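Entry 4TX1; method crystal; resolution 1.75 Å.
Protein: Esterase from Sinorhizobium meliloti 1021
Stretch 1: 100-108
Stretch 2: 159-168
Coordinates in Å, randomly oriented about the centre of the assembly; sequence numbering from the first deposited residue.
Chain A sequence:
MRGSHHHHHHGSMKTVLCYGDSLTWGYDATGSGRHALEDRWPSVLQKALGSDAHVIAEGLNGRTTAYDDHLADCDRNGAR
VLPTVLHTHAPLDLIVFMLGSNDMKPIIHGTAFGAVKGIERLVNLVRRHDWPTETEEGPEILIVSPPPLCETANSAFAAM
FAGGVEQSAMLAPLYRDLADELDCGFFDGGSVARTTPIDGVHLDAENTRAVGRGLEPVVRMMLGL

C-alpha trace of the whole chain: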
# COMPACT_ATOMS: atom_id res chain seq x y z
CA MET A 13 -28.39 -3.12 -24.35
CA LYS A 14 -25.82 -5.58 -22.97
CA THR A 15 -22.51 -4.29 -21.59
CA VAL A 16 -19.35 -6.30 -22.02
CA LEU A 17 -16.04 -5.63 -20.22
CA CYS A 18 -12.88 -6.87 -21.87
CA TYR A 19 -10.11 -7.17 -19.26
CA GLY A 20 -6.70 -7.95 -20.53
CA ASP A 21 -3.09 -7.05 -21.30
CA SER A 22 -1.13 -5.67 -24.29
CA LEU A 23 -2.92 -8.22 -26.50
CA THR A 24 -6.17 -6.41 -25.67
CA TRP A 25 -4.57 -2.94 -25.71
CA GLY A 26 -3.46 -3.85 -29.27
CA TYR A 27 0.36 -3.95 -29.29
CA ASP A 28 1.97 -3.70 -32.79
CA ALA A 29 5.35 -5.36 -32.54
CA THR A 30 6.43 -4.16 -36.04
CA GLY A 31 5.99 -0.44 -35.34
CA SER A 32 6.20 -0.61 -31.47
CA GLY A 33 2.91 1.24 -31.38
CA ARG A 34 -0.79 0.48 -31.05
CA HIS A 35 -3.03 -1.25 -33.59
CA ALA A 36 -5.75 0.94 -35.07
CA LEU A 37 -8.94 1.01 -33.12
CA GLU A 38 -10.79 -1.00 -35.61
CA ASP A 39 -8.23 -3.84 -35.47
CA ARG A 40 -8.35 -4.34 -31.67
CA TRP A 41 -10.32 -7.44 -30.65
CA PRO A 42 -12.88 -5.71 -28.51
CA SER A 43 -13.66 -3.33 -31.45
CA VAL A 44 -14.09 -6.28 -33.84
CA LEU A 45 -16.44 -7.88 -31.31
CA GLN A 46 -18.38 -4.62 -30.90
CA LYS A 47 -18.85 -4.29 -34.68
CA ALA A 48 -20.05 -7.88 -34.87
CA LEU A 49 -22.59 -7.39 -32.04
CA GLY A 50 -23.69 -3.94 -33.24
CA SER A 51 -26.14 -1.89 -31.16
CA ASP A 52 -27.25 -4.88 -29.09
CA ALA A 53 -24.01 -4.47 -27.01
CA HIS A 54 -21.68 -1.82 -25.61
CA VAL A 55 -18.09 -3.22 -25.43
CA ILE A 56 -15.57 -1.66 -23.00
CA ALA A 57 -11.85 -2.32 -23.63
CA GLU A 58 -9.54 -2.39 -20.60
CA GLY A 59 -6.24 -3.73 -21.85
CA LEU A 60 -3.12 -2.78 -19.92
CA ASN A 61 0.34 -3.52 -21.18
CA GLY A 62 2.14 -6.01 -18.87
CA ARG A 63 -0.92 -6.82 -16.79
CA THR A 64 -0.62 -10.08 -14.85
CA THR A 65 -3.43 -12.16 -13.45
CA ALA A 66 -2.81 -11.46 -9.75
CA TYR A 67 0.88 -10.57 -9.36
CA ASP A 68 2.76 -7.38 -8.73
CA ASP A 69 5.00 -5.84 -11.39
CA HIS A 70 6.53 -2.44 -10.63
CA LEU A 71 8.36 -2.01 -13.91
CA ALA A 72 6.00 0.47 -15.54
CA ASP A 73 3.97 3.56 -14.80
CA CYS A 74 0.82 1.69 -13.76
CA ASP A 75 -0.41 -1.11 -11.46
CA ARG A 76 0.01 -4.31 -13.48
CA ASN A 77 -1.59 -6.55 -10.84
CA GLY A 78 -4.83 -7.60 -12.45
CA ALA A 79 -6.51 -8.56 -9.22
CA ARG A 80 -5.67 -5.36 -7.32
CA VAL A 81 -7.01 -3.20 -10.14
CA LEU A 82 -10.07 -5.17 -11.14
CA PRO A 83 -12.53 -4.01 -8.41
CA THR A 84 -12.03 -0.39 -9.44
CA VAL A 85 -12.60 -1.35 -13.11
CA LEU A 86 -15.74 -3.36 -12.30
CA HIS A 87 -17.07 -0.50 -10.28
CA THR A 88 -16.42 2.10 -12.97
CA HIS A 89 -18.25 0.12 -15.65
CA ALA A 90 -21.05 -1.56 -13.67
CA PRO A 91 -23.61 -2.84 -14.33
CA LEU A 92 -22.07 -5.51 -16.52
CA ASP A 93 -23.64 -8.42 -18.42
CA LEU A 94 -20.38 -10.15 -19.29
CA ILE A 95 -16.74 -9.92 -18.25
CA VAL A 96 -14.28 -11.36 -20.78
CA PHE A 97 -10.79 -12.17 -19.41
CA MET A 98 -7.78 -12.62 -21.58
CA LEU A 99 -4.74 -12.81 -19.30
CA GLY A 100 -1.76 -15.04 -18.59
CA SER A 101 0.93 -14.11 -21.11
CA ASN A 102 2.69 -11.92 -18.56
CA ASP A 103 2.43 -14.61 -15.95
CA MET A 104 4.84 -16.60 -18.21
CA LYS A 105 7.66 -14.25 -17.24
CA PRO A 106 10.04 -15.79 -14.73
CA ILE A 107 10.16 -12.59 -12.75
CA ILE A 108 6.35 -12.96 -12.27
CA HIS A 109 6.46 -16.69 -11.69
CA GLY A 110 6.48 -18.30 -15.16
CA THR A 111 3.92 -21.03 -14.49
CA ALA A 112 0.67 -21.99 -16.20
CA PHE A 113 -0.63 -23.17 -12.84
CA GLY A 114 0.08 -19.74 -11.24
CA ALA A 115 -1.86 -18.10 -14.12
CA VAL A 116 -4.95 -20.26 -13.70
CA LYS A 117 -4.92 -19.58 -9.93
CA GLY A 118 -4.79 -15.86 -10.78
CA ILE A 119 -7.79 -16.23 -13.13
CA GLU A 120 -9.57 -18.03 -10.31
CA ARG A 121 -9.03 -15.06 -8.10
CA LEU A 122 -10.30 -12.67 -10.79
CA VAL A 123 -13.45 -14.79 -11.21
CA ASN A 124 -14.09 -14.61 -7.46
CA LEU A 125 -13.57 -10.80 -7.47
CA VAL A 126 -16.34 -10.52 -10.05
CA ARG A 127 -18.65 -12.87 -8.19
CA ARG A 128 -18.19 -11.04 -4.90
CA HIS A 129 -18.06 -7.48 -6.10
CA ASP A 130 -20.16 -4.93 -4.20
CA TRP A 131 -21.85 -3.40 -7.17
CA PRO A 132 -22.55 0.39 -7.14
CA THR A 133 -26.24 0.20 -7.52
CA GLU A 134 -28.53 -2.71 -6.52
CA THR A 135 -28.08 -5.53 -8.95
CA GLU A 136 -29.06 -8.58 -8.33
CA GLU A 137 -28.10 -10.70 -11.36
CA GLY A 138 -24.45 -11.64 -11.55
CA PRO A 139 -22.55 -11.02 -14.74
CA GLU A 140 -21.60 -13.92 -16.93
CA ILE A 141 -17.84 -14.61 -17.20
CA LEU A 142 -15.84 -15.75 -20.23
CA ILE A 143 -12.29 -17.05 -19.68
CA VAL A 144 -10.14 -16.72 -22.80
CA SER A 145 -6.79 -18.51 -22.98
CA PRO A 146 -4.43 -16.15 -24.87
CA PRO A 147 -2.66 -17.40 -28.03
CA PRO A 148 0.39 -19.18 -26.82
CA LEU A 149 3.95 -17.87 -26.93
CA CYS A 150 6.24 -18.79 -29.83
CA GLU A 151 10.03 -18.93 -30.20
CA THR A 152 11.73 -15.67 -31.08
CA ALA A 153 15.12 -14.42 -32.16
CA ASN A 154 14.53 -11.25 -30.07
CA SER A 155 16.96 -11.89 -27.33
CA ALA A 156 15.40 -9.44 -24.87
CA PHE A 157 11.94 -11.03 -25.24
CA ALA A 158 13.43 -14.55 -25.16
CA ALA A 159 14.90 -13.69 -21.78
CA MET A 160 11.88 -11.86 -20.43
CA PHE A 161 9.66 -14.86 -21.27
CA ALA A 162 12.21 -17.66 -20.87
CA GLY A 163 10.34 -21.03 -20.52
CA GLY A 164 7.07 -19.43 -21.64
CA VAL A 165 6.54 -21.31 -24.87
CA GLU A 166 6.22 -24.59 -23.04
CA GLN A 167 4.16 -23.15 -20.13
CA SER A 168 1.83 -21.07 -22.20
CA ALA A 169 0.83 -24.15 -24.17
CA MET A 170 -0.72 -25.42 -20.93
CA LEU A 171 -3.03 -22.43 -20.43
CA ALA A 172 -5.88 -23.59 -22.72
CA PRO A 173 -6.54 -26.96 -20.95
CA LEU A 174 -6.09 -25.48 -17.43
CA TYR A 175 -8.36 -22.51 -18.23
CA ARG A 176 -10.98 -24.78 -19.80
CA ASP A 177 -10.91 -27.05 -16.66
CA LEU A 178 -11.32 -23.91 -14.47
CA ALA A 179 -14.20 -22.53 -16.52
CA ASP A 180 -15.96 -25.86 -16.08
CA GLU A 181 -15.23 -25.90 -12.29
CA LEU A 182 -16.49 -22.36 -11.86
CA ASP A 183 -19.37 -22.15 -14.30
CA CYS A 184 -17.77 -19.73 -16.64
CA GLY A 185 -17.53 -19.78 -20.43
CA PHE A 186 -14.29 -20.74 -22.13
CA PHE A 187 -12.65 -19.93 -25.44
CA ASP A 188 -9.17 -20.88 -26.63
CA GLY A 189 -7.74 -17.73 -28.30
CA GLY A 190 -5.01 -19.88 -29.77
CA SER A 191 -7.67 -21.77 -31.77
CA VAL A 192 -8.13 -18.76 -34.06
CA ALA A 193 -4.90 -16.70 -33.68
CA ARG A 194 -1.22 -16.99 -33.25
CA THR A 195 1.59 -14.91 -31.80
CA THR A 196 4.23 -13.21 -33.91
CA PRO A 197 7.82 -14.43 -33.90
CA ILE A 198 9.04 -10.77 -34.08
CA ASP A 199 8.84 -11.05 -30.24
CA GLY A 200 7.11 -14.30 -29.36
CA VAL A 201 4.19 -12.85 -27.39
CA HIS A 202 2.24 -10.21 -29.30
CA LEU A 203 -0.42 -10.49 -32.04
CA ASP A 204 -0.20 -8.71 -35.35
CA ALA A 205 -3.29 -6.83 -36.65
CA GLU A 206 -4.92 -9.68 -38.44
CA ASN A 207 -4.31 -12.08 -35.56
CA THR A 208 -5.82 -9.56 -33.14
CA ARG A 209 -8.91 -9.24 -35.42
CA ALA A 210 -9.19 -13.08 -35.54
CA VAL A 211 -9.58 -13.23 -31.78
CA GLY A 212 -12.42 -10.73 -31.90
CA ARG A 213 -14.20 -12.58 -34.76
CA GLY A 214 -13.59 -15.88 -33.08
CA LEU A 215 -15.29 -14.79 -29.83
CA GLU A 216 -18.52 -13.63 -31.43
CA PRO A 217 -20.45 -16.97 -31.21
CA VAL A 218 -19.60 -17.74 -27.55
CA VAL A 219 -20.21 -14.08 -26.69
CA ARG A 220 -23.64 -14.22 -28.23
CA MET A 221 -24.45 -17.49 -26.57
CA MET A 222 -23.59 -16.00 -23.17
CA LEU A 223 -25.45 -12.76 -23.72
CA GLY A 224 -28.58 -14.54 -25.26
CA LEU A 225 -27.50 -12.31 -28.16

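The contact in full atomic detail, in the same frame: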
# COMPACT_ATOMS: atom_id res chain seq x y z
N GLY A 100 -2.70 -13.97 -18.90
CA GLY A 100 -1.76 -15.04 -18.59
C GLY A 100 -0.43 -14.96 -19.28
O GLY A 100 0.53 -15.60 -18.83
N SER A 101 -0.35 -14.24 -20.41
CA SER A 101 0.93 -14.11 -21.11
C SER A 101 2.02 -13.52 -20.24
O SER A 101 3.13 -14.02 -20.21
CB SER A 101 0.73 -13.28 -22.39
OG SER A 101 -0.13 -13.94 -23.34
N ASN A 102 1.67 -12.52 -19.39
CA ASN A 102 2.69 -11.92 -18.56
C ASN A 102 3.09 -12.76 -17.37
O ASN A 102 4.18 -12.66 -16.86
CB ASN A 102 2.28 -10.50 -18.15
CG ASN A 102 2.24 -9.56 -19.33
OD1 ASN A 102 3.28 -9.36 -19.95
ND2 ASN A 102 1.11 -9.01 -19.67
N ASP A 103 2.17 -13.63 -17.00
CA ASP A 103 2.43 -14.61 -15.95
C ASP A 103 3.52 -15.63 -16.40
O ASP A 103 4.16 -16.28 -15.56
CB ASP A 103 1.21 -15.41 -15.54
CG ASP A 103 0.18 -14.61 -14.77
OD1 ASP A 103 -0.26 -13.56 -15.35
OD2 ASP A 103 -0.36 -15.06 -13.69
N MET A 104 3.77 -15.70 -17.72
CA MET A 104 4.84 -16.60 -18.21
C MET A 104 6.25 -16.09 -18.03
O MET A 104 7.22 -16.83 -18.20
CB MET A 104 4.56 -16.87 -19.73
CG MET A 104 3.19 -17.40 -20.05
SD MET A 104 2.89 -19.06 -19.31
CE MET A 104 2.04 -18.72 -17.78
N LYS A 105 6.39 -14.82 -17.61
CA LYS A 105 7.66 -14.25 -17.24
C LYS A 105 8.19 -14.82 -15.98
O LYS A 105 7.51 -14.79 -14.95
CB LYS A 105 7.49 -12.72 -17.00
CG LYS A 105 7.03 -11.95 -18.22
CD LYS A 105 6.76 -10.50 -17.78
CE LYS A 105 6.36 -9.62 -18.93
NZ LYS A 105 6.01 -8.18 -18.55
N PRO A 106 9.43 -15.32 -15.98
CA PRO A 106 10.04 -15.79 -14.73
C PRO A 106 10.01 -14.84 -13.57
O PRO A 106 9.82 -15.27 -12.42
CB PRO A 106 11.50 -16.07 -15.16
CG PRO A 106 11.36 -16.55 -16.60
CD PRO A 106 10.23 -15.74 -17.18
N ILE A 107 10.19 -13.58 -13.81
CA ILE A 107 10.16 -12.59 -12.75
C ILE A 107 8.76 -12.58 -12.12
O ILE A 107 8.70 -12.20 -10.94
CB ILE A 107 10.58 -11.17 -13.12
CG1 ILE A 107 9.71 -10.56 -14.21
CG2 ILE A 107 12.10 -11.17 -13.57
CD1 ILE A 107 9.81 -8.99 -14.38
N ILE A 108 7.70 -12.98 -12.84
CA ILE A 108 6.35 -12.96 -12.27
C ILE A 108 6.08 -14.26 -11.55
O ILE A 108 5.72 -14.29 -10.36
CB ILE A 108 5.29 -12.57 -13.31
CG1 ILE A 108 5.62 -11.23 -13.98
CG2 ILE A 108 3.88 -12.67 -12.69
CD1 ILE A 108 5.67 -10.01 -13.02
N ALA A 159 14.52 -13.69 -23.19
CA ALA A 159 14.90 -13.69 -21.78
C ALA A 159 13.77 -13.39 -20.90
O ALA A 159 13.53 -14.07 -19.90
CB ALA A 159 16.06 -12.70 -21.51
N MET A 160 13.04 -12.34 -21.28
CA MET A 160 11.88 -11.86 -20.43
C MET A 160 10.86 -12.99 -20.24
O MET A 160 10.28 -13.11 -19.18
CB MET A 160 11.21 -10.67 -21.06
CG MET A 160 9.95 -10.21 -20.37
SD MET A 160 10.37 -9.50 -18.73
CE MET A 160 10.26 -7.82 -19.22
N PHE A 161 10.66 -13.82 -21.26
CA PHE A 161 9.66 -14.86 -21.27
C PHE A 161 10.30 -16.23 -21.37
O PHE A 161 9.63 -17.20 -21.79
CB PHE A 161 8.67 -14.65 -22.44
CG PHE A 161 7.82 -13.41 -22.34
CD1 PHE A 161 6.57 -13.46 -21.66
CD2 PHE A 161 8.22 -12.19 -22.89
CE1 PHE A 161 5.75 -12.35 -21.58
CE2 PHE A 161 7.37 -11.09 -22.77
CZ PHE A 161 6.15 -11.19 -22.12
N ALA A 162 11.52 -16.37 -20.84
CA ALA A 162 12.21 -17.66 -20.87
C ALA A 162 11.36 -18.79 -20.27
O ALA A 162 10.81 -18.70 -19.15
CB ALA A 162 13.58 -17.53 -20.16
N GLY A 163 11.20 -19.88 -20.99
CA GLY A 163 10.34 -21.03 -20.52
C GLY A 163 8.87 -20.92 -20.90
O GLY A 163 8.06 -21.85 -20.75
N GLY A 164 8.48 -19.76 -21.40
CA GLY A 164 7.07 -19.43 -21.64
C GLY A 164 6.42 -20.14 -22.77
O GLY A 164 5.22 -20.25 -22.83
N VAL A 165 7.21 -20.59 -23.77
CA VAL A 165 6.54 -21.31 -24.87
C VAL A 165 5.93 -22.61 -24.33
O VAL A 165 4.75 -22.91 -24.55
CB VAL A 165 7.56 -21.61 -25.98
CG1 VAL A 165 6.96 -22.59 -27.03
CG2 VAL A 165 7.94 -20.29 -26.65
N GLU A 166 6.72 -23.35 -23.58
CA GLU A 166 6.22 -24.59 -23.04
C GLU A 166 5.09 -24.39 -22.01
O GLU A 166 4.10 -25.10 -22.01
CB GLU A 166 7.37 -25.34 -22.45
CG GLU A 166 8.43 -25.70 -23.49
CD GLU A 166 9.55 -24.64 -23.75
OE1 GLU A 166 9.54 -23.39 -23.38
OE2 GLU A 166 10.52 -25.12 -24.40
N GLN A 167 5.25 -23.39 -21.12
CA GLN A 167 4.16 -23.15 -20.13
C GLN A 167 2.89 -22.60 -20.73
O GLN A 167 1.79 -22.98 -20.37
CB GLN A 167 4.70 -22.35 -18.92
CG GLN A 167 5.70 -23.04 -17.98
CD GLN A 167 5.01 -24.12 -17.14
OE1 GLN A 167 3.95 -23.90 -16.55
NE2 GLN A 167 5.59 -25.34 -17.15
N SER A 168 2.99 -21.68 -21.69
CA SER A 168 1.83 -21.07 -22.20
C SER A 168 0.96 -22.05 -22.95
O SER A 168 -0.21 -21.83 -23.09
CB SER A 168 2.13 -19.84 -23.02
OG SER A 168 2.79 -20.20 -24.26
O HOH W 1 11.19 -12.69 -16.53

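This is a packing contact without a direct hydrogen bond across it, in which the side chains of Met104, Lys105 and Pro106 lie against the end of a helix at Met160 and the type II turn from Phe161 to Gly164, and a single water supplies the polar link. The two stretches together bury 474 Å², and their backbones come close: the CA atoms of Lys105 and Phe161 are 4.5 Å apart, those of Met104 and Gly164 5.0 Å.

Phe161 touches five residues of the first stretch. Its CA-to-CB bond points away from the other stretch, yet the ring comes back to it. Lys105 CG sits over one face, 4.0 Å from the Phe161 ring centroid and 28° off the normal, which fits a CH-pi contact. The edge faces Ser101, whose O lies 3.4 Å from Phe161 CE1. With chi2 to chi4 all t, the lysine chain is extended, carrying Lys105 CE to 3.6 Å from Phe161 CZ and letting Lys105 NZ make a weak hydrogen bond to OD1 of Asn102 (3.3 Å).

The CA-to-CB bond of Met104 points toward the second stretch, and the side chain reaches the following helix, Met104 SD lying 3.8 Å from Gln167 CB and 3.5 Å from Ser168 N. Ser168 N already donates to Gly164 O (2.9 Å), so the sulfur contact is one of packing. Met104 CB approaches Gly164 CA to 4.1 Å; an ideal CB on Gly164 would be tight against Met104 CB at 3.4 Å and would clash with Phe161 O at 2.8 Å.

The carbonyl of Met160 is shared. Met160 O lies 3.5 Å from Lys105 CA, with 131° at the hydrogen, a CA-H...O contact, and 3.3 Å from Pro106 CD. Met160 O also accepts from the water at 2.8 Å, while Ile107 N donates to that water at 3.0 Å, completing the bridge.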